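Local coordinates for protein mycobacterium tuberculosis paralogous family 11 (Mycobacterium smegmatis, PDB 4Y9I) that probably reduces quinones to quinols with electrons from the reduced deazaflavin coenzyme F420, as an F420H2-dependent quinone reductase, at residues Val10-Thr15 against Asn58-Gln64; Arg73-Leu78 against Pro109-Glu114. Numbering follows the deposited sequence.

Interaction 1. Residues Val10-Thr15 against Asn58-Gln64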
loop_
_atom_site.group_PDB
_atom_site.type_symbol
_atom_site.label_atom_id
_atom_site.label_comp_id
_atom_site.label_asym_id
_atom_site.label_seq_id
_atom_site.Cartn_x
_atom_site.Cartn_y
_atom_site.Cartn_z
ATOM N N VAL A 10 8.411 3.390 -0.651
ATOM C CA VAL A 10 8.755 2.002 -0.755
ATOM C C VAL A 10 8.086 1.360 -1.997
ATOM O O VAL A 10 7.198 1.966 -2.616
ATOM C CB VAL A 10 8.351 1.217 0.473
ATOM C CG1 VAL A 10 9.122 1.707 1.689
ATOM C CG2 VAL A 10 6.871 1.222 0.657
ATOM N N LEU A 11 8.599 0.193 -2.382
ATOM C CA LEU A 11 8.061 -0.518 -3.551
ATOM C C LEU A 11 7.357 -1.808 -3.187
ATOM O O LEU A 11 7.919 -2.651 -2.464
ATOM C CB LEU A 11 9.217 -0.911 -4.489
ATOM C CG LEU A 11 8.768 -1.567 -5.797
ATOM C CD1 LEU A 11 8.215 -0.544 -6.752
ATOM C CD2 LEU A 11 9.946 -2.250 -6.415
ATOM N N PHE A 12 6.131 -1.933 -3.676
ATOM C CA PHE A 12 5.353 -3.172 -3.510
ATOM C C PHE A 12 5.269 -3.856 -4.817
ATOM O O PHE A 12 4.856 -3.242 -5.815
ATOM C CB PHE A 12 3.975 -2.835 -3.022
ATOM C CG PHE A 12 3.974 -2.200 -1.624
ATOM C CD1 PHE A 12 4.041 -3.027 -0.518
ATOM C CD2 PHE A 12 3.960 -0.842 -1.457
ATOM C CE1 PHE A 12 4.060 -2.504 0.781
ATOM C CE2 PHE A 12 3.991 -0.312 -0.162
ATOM C CZ PHE A 12 4.089 -1.143 0.972
ATOM N N THR A 13 5.655 -5.129 -4.867
ATOM C CA THR A 13 5.588 -5.909 -6.100
ATOM C C THR A 13 4.438 -6.878 -6.014
ATOM O O THR A 13 4.396 -7.616 -5.067
ATOM C CB THR A 13 6.880 -6.665 -6.406
ATOM O OG1 THR A 13 7.964 -5.709 -6.455
ATOM C CG2 THR A 13 6.786 -7.359 -7.742
ATOM N N THR A 14 3.555 -6.783 -6.979
ATOM C CA THR A 14 2.360 -7.576 -7.084
ATOM C C THR A 14 2.512 -8.591 -8.198
ATOM O O THR A 14 3.367 -8.446 -9.102
ATOM C CB THR A 14 1.093 -6.702 -7.279
ATOM O OG1 THR A 14 1.096 -6.180 -8.629
ATOM C CG2 THR A 14 0.956 -5.584 -6.224
ATOM N N THR A 15 1.727 -9.664 -8.164
ATOM C CA THR A 15 1.761 -10.724 -9.165
ATOM C C THR A 15 0.379 -11.002 -9.662
ATOM O O THR A 15 -0.520 -11.247 -8.886
ATOM C CB THR A 15 2.377 -12.001 -8.571
ATOM O OG1 THR A 15 3.693 -11.688 -8.118
ATOM C CG2 THR A 15 2.378 -13.077 -9.637
ATOM N N ASN A 58 -4.772 -11.526 -5.518
ATOM C CA ASN A 58 -3.565 -12.217 -5.117
ATOM C C ASN A 58 -2.829 -11.472 -4.010
ATOM O O ASN A 58 -2.085 -10.530 -4.266
ATOM C CB ASN A 58 -2.629 -12.453 -6.280
ATOM C CG ASN A 58 -1.388 -13.178 -5.824
ATOM O OD1 ASN A 58 -1.258 -13.700 -4.685
ATOM N ND2 ASN A 58 -0.443 -13.288 -6.765
ATOM N N PRO A 59 -3.098 -11.813 -2.746
ATOM C CA PRO A 59 -2.491 -11.043 -1.660
ATOM C C PRO A 59 -0.965 -11.181 -1.467
ATOM O O PRO A 59 -0.410 -10.515 -0.580
ATOM C CB PRO A 59 -3.189 -11.615 -0.411
ATOM C CG PRO A 59 -4.507 -12.170 -0.940
ATOM C CD PRO A 59 -4.144 -12.720 -2.288
ATOM N N THR A 60 -0.277 -12.031 -2.230
ATOM C CA THR A 60 1.150 -12.257 -2.029
ATOM C C THR A 60 1.878 -11.052 -2.687
ATOM O O THR A 60 1.821 -10.868 -3.888
ATOM C CB THR A 60 1.610 -13.518 -2.693
ATOM O OG1 THR A 60 0.813 -14.603 -2.202
ATOM C CG2 THR A 60 3.084 -13.777 -2.448
ATOM N N VAL A 61 2.561 -10.270 -1.872
ATOM C CA VAL A 61 3.161 -8.956 -2.223
ATOM C C VAL A 61 4.508 -8.845 -1.580
ATOM O O VAL A 61 4.676 -9.144 -0.383
ATOM C CB VAL A 61 2.277 -7.809 -1.721
ATOM C CG1 VAL A 61 2.941 -6.472 -1.889
ATOM C CG2 VAL A 61 0.911 -7.867 -2.437
ATOM N N SER A 62 5.518 -8.475 -2.369
ATOM C CA SER A 62 6.861 -8.235 -1.862
ATOM C C SER A 62 7.064 -6.720 -1.582
ATOM O O SER A 62 6.433 -5.872 -2.200
ATOM C CB SER A 62 7.939 -8.687 -2.832
ATOM O OG SER A 62 7.853 -10.071 -3.056
ATOM N N VAL A 63 7.918 -6.463 -0.607
ATOM C CA VAL A 63 8.266 -5.087 -0.255
ATOM C C VAL A 63 9.764 -4.840 -0.431
ATOM O O VAL A 63 10.590 -5.668 -0.060
ATOM C CB VAL A 63 7.912 -4.792 1.219
ATOM C CG1 VAL A 63 7.962 -3.288 1.493
ATOM C CG2 VAL A 63 6.554 -5.322 1.609
ATOM N N GLN A 64 10.084 -3.657 -0.946
ATOM C CA GLN A 64 11.479 -3.177 -0.999
ATOM C C GLN A 64 11.485 -1.792 -0.346
ATOM O O GLN A 64 10.790 -0.872 -0.766
ATOM C CB GLN A 64 12.081 -3.183 -2.412
ATOM C CG GLN A 64 13.553 -2.738 -2.477
ATOM C CD GLN A 64 14.115 -2.718 -3.894
ATOM O OE1 GLN A 64 13.663 -3.432 -4.776
ATOM N NE2 GLN A 64 15.109 -1.848 -4.108
HETATM O O HOH W 1 3.911 -10.508 -5.592
HETATM O O HOH W 2 6.397 -10.400 -5.118
HETATM O O HOH W 3 0.160 -9.662 -5.715
#
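Four backbone hydrogen bonds join the two strands. L11 N donates to Q64 O (2.9 Å) and Q64 N to L11 O (2.8 Å). T13 N donates to S62 O (2.9 Å) and S62 N to T13 O (3.0 Å). Beyond this ladder a side chain takes over: N58 ND2 donates to T15 O at 2.9 Å. N58 OD1 accepts from T60 N (3.1 Å), which makes an Asx turn just after helix 51-57. Here the backbones have spread apart, and a water bridges T15 N (2.9 Å) to N58 O (2.8 Å) and T60 O (2.7 Å). The pairing is antiparallel and joins strands 9-15 and 60-65, the two ends of the strand order, so it closes the six-stranded barrel. F12 and V63 form the non-hydrogen-bonded pair between the two ladder rungs. F12 CE1 meets V63 CG2 and F12 CD1 meets V61 CG1, both at 3.9 Å. The other face carries L11, T13, S62 and Q64, where Q64 NE2 bonds to the backbone of H3.

Interaction 2. Residues Arg73-Leu78 against Pro109-Glu114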
loop_
_atom_site.group_PDB
_atom_site.type_symbol
_atom_site.label_atom_id
_atom_site.label_comp_id
_atom_site.label_asym_id
_atom_site.label_seq_id
_atom_site.Cartn_x
_atom_site.Cartn_y
_atom_site.Cartn_z
ATOM N N ARG A 73 5.363 -11.511 1.112
ATOM C CA ARG A 73 4.543 -11.255 2.274
ATOM C C ARG A 73 3.087 -11.232 1.840
ATOM O O ARG A 73 2.804 -11.553 0.762
ATOM C CB ARG A 73 4.968 -9.916 2.895
ATOM C CG ARG A 73 6.408 -9.958 3.387
ATOM C CD ARG A 73 6.721 -11.084 4.397
ATOM N NE ARG A 73 7.906 -10.754 5.185
ATOM C CZ ARG A 73 9.099 -11.166 4.942
ATOM N NH1 ARG A 73 9.361 -11.971 3.946
ATOM N NH2 ARG A 73 10.043 -10.796 5.791
ATOM N N THR A 74 2.199 -10.912 2.761
ATOM C CA THR A 74 0.778 -11.010 2.505
ATOM C C THR A 74 0.078 -9.690 2.834
ATOM O O THR A 74 0.271 -9.115 3.899
ATOM C CB THR A 74 0.112 -12.096 3.365
ATOM O OG1 THR A 74 0.836 -13.315 3.230
ATOM C CG2 THR A 74 -1.334 -12.312 2.999
ATOM N N ALA A 75 -0.622 -9.156 1.827
ATOM C CA ALA A 75 -1.421 -7.948 1.941
ATOM C C ALA A 75 -2.815 -8.284 2.459
ATOM O O ALA A 75 -3.508 -9.143 1.868
ATOM C CB ALA A 75 -1.516 -7.307 0.571
ATOM N N ARG A 76 -3.253 -7.615 3.520
ATOM C CA ARG A 76 -4.576 -7.841 4.125
ATOM C C ARG A 76 -5.277 -6.481 4.268
ATOM O O ARG A 76 -4.753 -5.559 4.914
ATOM C CB ARG A 76 -4.372 -8.539 5.474
ATOM C CG ARG A 76 -5.569 -8.577 6.404
ATOM C CD ARG A 76 -5.285 -9.469 7.630
ATOM N NE ARG A 76 -4.216 -9.001 8.499
ATOM C CZ ARG A 76 -4.358 -8.131 9.488
ATOM N NH1 ARG A 76 -5.554 -7.602 9.739
ATOM N NH2 ARG A 76 -3.310 -7.806 10.238
ATOM N N GLU A 77 -6.478 -6.374 3.756
ATOM C CA GLU A 77 -7.252 -5.163 3.873
ATOM C C GLU A 77 -7.725 -4.986 5.315
ATOM O O GLU A 77 -8.356 -5.892 5.889
ATOM C CB GLU A 77 -8.465 -5.193 2.909
ATOM C CG GLU A 77 -9.182 -3.873 2.804
ATOM C CD GLU A 77 -10.173 -3.796 1.679
ATOM O OE1 GLU A 77 -10.354 -4.807 1.004
ATOM O OE2 GLU A 77 -10.860 -2.758 1.548
ATOM N N LEU A 78 -7.340 -3.863 5.909
ATOM C CA LEU A 78 -7.616 -3.539 7.306
ATOM C C LEU A 78 -9.033 -3.046 7.494
ATOM O O LEU A 78 -9.664 -2.480 6.584
ATOM C CB LEU A 78 -6.657 -2.462 7.809
ATOM C CG LEU A 78 -5.222 -2.907 7.844
ATOM C CD1 LEU A 78 -4.373 -1.674 8.105
ATOM C CD2 LEU A 78 -4.991 -3.971 8.917
ATOM N N PRO A 109 -9.299 2.369 1.271
ATOM C CA PRO A 109 -8.779 1.084 1.792
ATOM C C PRO A 109 -7.320 1.219 2.177
ATOM O O PRO A 109 -6.557 1.912 1.470
ATOM C CB PRO A 109 -8.941 0.124 0.617
ATOM C CG PRO A 109 -10.022 0.760 -0.245
ATOM C CD PRO A 109 -9.829 2.257 -0.086
ATOM N N VAL A 110 -6.919 0.493 3.225
ATOM C CA VAL A 110 -5.510 0.394 3.650
ATOM C C VAL A 110 -5.270 -1.047 3.830
ATOM O O VAL A 110 -5.988 -1.716 4.622
ATOM C CB VAL A 110 -5.227 1.161 4.951
ATOM C CG1 VAL A 110 -3.786 1.134 5.310
ATOM C CG2 VAL A 110 -5.780 2.591 4.772
ATOM N N PHE A 111 -4.192 -1.529 3.195
ATOM C CA PHE A 111 -3.720 -2.887 3.391
ATOM C C PHE A 111 -2.494 -2.897 4.304
ATOM O O PHE A 111 -1.555 -2.106 4.116
ATOM C CB PHE A 111 -3.306 -3.518 2.045
ATOM C CG PHE A 111 -4.413 -3.674 1.052
ATOM C CD1 PHE A 111 -4.850 -2.591 0.314
ATOM C CD2 PHE A 111 -5.072 -4.902 0.884
ATOM C CE1 PHE A 111 -5.904 -2.719 -0.573
ATOM C CE2 PHE A 111 -6.159 -5.008 0.002
ATOM C CZ PHE A 111 -6.558 -3.935 -0.753
ATOM N N ILE A 112 -2.420 -3.816 5.238
ATOM C CA ILE A 112 -1.182 -4.156 5.974
ATOM C C ILE A 112 -0.430 -5.237 5.153
ATOM O O ILE A 112 -1.075 -6.115 4.576
ATOM C CB ILE A 112 -1.448 -4.617 7.429
ATOM C CG1 ILE A 112 -0.160 -4.608 8.222
ATOM C CG2 ILE A 112 -2.115 -5.965 7.420
ATOM C CD1 ILE A 112 -0.419 -4.788 9.692
ATOM N N VAL A 113 0.875 -5.090 5.101
ATOM C CA VAL A 113 1.698 -6.085 4.452
ATOM C C VAL A 113 2.625 -6.686 5.497
ATOM O O VAL A 113 3.386 -6.018 6.051
ATOM C CB VAL A 113 2.444 -5.482 3.256
ATOM C CG1 VAL A 113 3.287 -6.537 2.599
ATOM C CG2 VAL A 113 1.478 -4.893 2.253
ATOM N N GLU A 114 2.478 -7.980 5.689
ATOM C CA GLU A 114 2.978 -8.678 6.810
ATOM C C GLU A 114 3.430 -10.093 6.366
ATOM O O GLU A 114 4.170 -10.620 7.150
ATOM C CB GLU A 114 1.920 -8.740 7.966
ATOM C CG GLU A 114 0.656 -9.545 7.686
ATOM C CD GLU A 114 -0.525 -9.290 8.629
ATOM O OE1 GLU A 114 -0.404 -8.631 9.595
ATOM O OE2 GLU A 114 -1.568 -9.809 8.372
HETATM O O HOH W 4 7.093 -9.207 7.107
HETATM O O HOH W 5 -9.222 -0.516 4.697
#
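This is an antiparallel strand pairing inside the sheet, between the end of strand 68-77 and the C-terminal strand 110-113. R76 and I112 form a hydrogen-bonded pair: R76 N to I112 O is 2.8 Å and I112 N to R76 O is 2.9 Å. E114 N to T74 O (3.1 Å) and L78 N to V110 O (2.8 Å) extend the ladder both ways. At L78 the strands begin to part, and a water links L78 O (2.8 Å) with V110 N (2.9 Å). A salt bridge crosses the R76 face, with R76 NE to E114 OE2 at 2.8 Å and R76 NH2 to E114 OE1 at 3.1 Å. K35 is a second partner of E114. The R76 guanidinium lays one face over I112 CG2. L78 CD2 packs on I112 CG2 (3.8 Å), and W86 of helix 80-93 touches both residues. A75, F111 and V113 line the other face, where V55 of helix 51-57 meets F111. The arrangement belongs to the antiparallel beta-barrel of the FMN-binding clan.

From the N terminus, strand 9-15 comes first. The chain then runs through strands 22-32 and 35-39 and helix 51-57 before strand 60-65 returns to it in interaction 1. That loop closes before interaction 2 opens, so the two are in series and neither nests nor crosses. Strand 68-77 follows directly, and helices 80-93 and 96-102 lie in the second loop, which the C-terminal strand closes. The two contacts meet because strands 60-65 and 68-77 are sheet neighbours. P59 O lies 2.8 Å from A75 N, a probable hydrogen bond. V113 CG1 packs on V63 CG2 at 3.6 Å, and V113 CG2 on F12 CE1 at 3.8 Å, so both closures share the barrel interior.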